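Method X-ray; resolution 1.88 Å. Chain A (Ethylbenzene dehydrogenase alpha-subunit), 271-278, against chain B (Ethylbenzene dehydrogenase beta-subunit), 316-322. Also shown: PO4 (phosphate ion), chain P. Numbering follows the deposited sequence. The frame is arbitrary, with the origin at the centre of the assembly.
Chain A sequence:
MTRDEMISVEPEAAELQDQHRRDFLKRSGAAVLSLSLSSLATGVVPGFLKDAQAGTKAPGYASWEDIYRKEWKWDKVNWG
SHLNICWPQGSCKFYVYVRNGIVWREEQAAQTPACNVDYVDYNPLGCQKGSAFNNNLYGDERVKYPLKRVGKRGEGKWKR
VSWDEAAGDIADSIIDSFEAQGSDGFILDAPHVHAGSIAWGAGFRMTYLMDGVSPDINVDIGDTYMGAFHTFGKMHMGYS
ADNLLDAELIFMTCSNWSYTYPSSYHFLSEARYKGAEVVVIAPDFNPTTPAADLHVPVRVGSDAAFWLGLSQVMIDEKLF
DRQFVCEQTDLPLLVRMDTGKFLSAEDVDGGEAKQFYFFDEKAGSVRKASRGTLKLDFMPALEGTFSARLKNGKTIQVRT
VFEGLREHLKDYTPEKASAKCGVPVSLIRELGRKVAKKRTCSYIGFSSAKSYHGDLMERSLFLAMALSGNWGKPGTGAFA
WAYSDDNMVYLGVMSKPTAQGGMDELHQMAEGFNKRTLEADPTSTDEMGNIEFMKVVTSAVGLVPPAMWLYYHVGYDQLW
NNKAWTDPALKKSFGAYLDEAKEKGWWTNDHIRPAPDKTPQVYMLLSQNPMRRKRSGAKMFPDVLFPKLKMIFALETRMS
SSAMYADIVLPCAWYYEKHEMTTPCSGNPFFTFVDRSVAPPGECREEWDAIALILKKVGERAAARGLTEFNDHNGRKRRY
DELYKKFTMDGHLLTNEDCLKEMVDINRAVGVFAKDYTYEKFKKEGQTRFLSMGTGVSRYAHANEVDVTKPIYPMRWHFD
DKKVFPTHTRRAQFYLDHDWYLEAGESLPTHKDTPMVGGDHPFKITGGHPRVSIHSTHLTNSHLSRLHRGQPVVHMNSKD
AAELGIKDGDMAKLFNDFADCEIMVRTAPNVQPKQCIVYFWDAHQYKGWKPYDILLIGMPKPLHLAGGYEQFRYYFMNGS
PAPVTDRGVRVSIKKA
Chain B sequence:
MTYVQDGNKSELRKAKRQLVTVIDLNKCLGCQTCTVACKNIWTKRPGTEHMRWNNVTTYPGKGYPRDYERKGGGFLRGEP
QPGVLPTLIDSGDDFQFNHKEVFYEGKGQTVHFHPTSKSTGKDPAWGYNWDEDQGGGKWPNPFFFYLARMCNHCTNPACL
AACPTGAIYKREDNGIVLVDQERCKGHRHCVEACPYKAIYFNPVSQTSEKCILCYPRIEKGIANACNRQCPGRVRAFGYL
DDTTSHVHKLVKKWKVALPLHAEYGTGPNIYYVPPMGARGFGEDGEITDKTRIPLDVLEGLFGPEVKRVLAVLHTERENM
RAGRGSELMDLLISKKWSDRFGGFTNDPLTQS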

# COMPACT_ATOMS: atom_id res chain seq x y z
N ALA A 271 -1.43 15.77 14.24
CA ALA A 271 -0.41 16.50 14.98
C ALA A 271 -0.16 17.84 14.31
O ALA A 271 0.10 18.85 14.96
CB ALA A 271 0.95 15.70 15.01
N ARG A 272 -0.17 17.82 12.98
CA ARG A 272 -0.01 19.02 12.24
C ARG A 272 -1.08 20.08 12.61
O ARG A 272 -0.78 21.22 12.88
CB ARG A 272 0.00 18.73 10.77
CG ARG A 272 0.31 19.96 9.91
CD ARG A 272 0.22 19.68 8.45
NE ARG A 272 0.80 20.76 7.63
CZ ARG A 272 0.61 20.89 6.31
NH1 ARG A 272 -0.11 20.02 5.63
NH2 ARG A 272 1.16 21.90 5.68
N TYR A 273 -2.34 19.69 12.54
CA TYR A 273 -3.42 20.58 12.93
C TYR A 273 -3.39 21.06 14.42
O TYR A 273 -3.91 22.12 14.75
CB TYR A 273 -4.71 19.82 12.70
CG TYR A 273 -5.26 19.83 11.28
CD1 TYR A 273 -5.17 20.98 10.47
CD2 TYR A 273 -6.00 18.78 10.83
CE1 TYR A 273 -5.74 21.01 9.23
CE2 TYR A 273 -6.56 18.77 9.57
CZ TYR A 273 -6.42 19.90 8.77
OH TYR A 273 -7.07 19.95 7.57
N LYS A 274 -2.84 20.24 15.30
CA LYS A 274 -2.67 20.58 16.73
C LYS A 274 -1.54 21.59 16.87
O LYS A 274 -1.40 22.25 17.89
CB LYS A 274 -2.31 19.28 17.48
CG LYS A 274 -2.45 19.32 18.96
CD LYS A 274 -1.93 18.04 19.58
CE LYS A 274 -2.01 18.18 21.07
NZ LYS A 274 -1.60 16.89 21.62
N GLY A 275 -0.71 21.71 15.84
CA GLY A 275 0.32 22.73 15.83
C GLY A 275 1.73 22.24 15.61
O GLY A 275 2.65 23.06 15.48
N ALA A 276 1.91 20.93 15.58
CA ALA A 276 3.18 20.34 15.23
C ALA A 276 3.65 20.76 13.81
O ALA A 276 2.87 20.84 12.85
CB ALA A 276 3.16 18.77 15.39
N GLU A 277 4.91 21.10 13.71
CA GLU A 277 5.51 21.42 12.44
C GLU A 277 6.04 20.14 11.83
O GLU A 277 6.82 19.43 12.44
CB GLU A 277 6.63 22.41 12.66
CG GLU A 277 7.49 22.73 11.48
CD GLU A 277 8.10 24.15 11.64
OE1 GLU A 277 8.10 24.70 12.78
OE2 GLU A 277 8.49 24.74 10.62
N VAL A 278 5.60 19.83 10.62
CA VAL A 278 5.93 18.54 10.00
C VAL A 278 6.91 18.75 8.88
O VAL A 278 6.65 19.51 7.93
CB VAL A 278 4.67 17.81 9.51
CG1 VAL A 278 5.05 16.54 8.72
CG2 VAL A 278 3.69 17.52 10.74
N GLU B 316 -6.31 29.19 12.59
CA GLU B 316 -6.87 28.29 13.60
C GLU B 316 -5.80 27.35 14.09
O GLU B 316 -5.72 27.03 15.28
CB GLU B 316 -8.06 27.55 13.05
CG GLU B 316 -9.31 28.45 12.94
CD GLU B 316 -9.62 29.22 14.20
OE1 GLU B 316 -9.52 28.66 15.29
OE2 GLU B 316 -9.97 30.42 14.11
N ARG B 317 -4.97 26.90 13.17
CA ARG B 317 -3.85 26.07 13.54
C ARG B 317 -2.93 26.82 14.50
O ARG B 317 -2.49 26.27 15.50
CB ARG B 317 -3.13 25.65 12.29
CG ARG B 317 -1.96 24.81 12.55
CD ARG B 317 -1.39 24.29 11.25
NE ARG B 317 -0.19 23.54 11.54
CZ ARG B 317 0.86 23.47 10.74
NH1 ARG B 317 0.93 24.20 9.62
NH2 ARG B 317 1.88 22.71 11.10
N GLU B 318 -2.66 28.09 14.23
CA GLU B 318 -1.92 28.91 15.16
C GLU B 318 -2.61 29.10 16.51
O GLU B 318 -1.95 29.08 17.55
CB GLU B 318 -1.60 30.28 14.56
CG GLU B 318 -0.90 31.20 15.53
CD GLU B 318 0.41 30.68 16.08
OE1 GLU B 318 1.10 29.88 15.40
OE2 GLU B 318 0.76 31.10 17.22
N ASN B 319 -3.93 29.25 16.51
CA ASN B 319 -4.67 29.32 17.78
C ASN B 319 -4.40 28.07 18.62
O ASN B 319 -4.21 28.16 19.83
CB ASN B 319 -6.16 29.46 17.51
CG ASN B 319 -6.54 30.83 16.98
OD1 ASN B 319 -5.86 31.84 17.24
ND2 ASN B 319 -7.65 30.88 16.27
N MET B 320 -4.41 26.90 17.98
CA MET B 320 -4.13 25.63 18.67
C MET B 320 -2.75 25.60 19.25
O MET B 320 -2.55 25.28 20.42
CB MET B 320 -4.23 24.46 17.71
CG MET B 320 -5.58 24.16 17.41
SD MET B 320 -6.36 23.31 18.78
CE MET B 320 -5.79 21.64 18.54
N ARG B 321 -1.80 25.90 18.39
CA ARG B 321 -0.43 25.88 18.75
C ARG B 321 -0.15 26.80 19.89
O ARG B 321 0.61 26.45 20.78
CB ARG B 321 0.43 26.26 17.54
CG ARG B 321 1.88 25.99 17.73
CD ARG B 321 2.68 26.70 16.68
NE ARG B 321 2.80 25.91 15.46
CZ ARG B 321 2.26 26.19 14.27
NH1 ARG B 321 1.51 27.28 14.11
NH2 ARG B 321 2.52 25.39 13.24
N ALA B 322 -0.78 27.98 19.90
CA ALA B 322 -0.59 28.96 20.95
C ALA B 322 -1.32 28.70 22.29
O ALA B 322 -1.23 29.53 23.21
CB ALA B 322 -0.97 30.31 20.44
P PO4 P . 0.35 27.94 10.51
O1 PO4 P . -0.68 28.22 11.59
O2 PO4 P . -0.25 26.91 9.54
O3 PO4 P . 0.72 29.21 9.76
O4 PO4 P . 1.59 27.35 11.15

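Ala A271 makes no contact with chain B, but its carbonyl helps close the helix: Ala A276 N donates to Ala A271 O at 2.8 Å.

Arg A272 meets Arg B317 in two ways. Its backbone O accepts a hydrogen bond from Arg B317 NE at 2.7 Å. Its CG lies over one face of the Arg B317 guanidinium, 3.4 Å from NH2. The two charged groups also come close, with Arg A272 NE 4.0 Å from Arg B317 NH1. The phosphate places negative charge beside Arg B317. Its O4 sits over the opposite face of the Arg B317 guanidinium, and its O2 accepts a hydrogen bond from Arg B317 NH1 at 3.0 Å.

Tyr A273 points its CB away from chain B. Contact falls to its backbone, where Tyr A273 O is 3.7 Å from Met B320 CG. Lys A274 also points away at CB. Its O packs 3.6 Å from Met B320 CB, and its CG lies 4.1 Å from Met B320 CE.

Gly A275 leaves the helix with positive phi in a Schellman motif. Those backbone angles by themselves call for glycine. The partner helix is also tight here: an ideal CB would lie 2.8 Å from Arg B321 CB, a clash. Gly A275 CA lies over one face of the Arg B321 guanidinium. Gly A275 O accepts a weak hydrogen bond from Arg B321 NE at 2.9 Å. The same guanidinium is held by a salt bridge within chain B, Arg B321 NH1 to Glu B318 OE1 at 2.9 Å, and by hydrogen bonds to the phosphate.

Ala A276 O accepts a hydrogen bond from Arg B317 NH2 at 2.7 Å. Arg B317 thus ties the last helical turn to the segment after it. Glu A277 CA is 4.1 Å from Arg B317 NH2, at the guanidinium edge. Val A278 makes no contact.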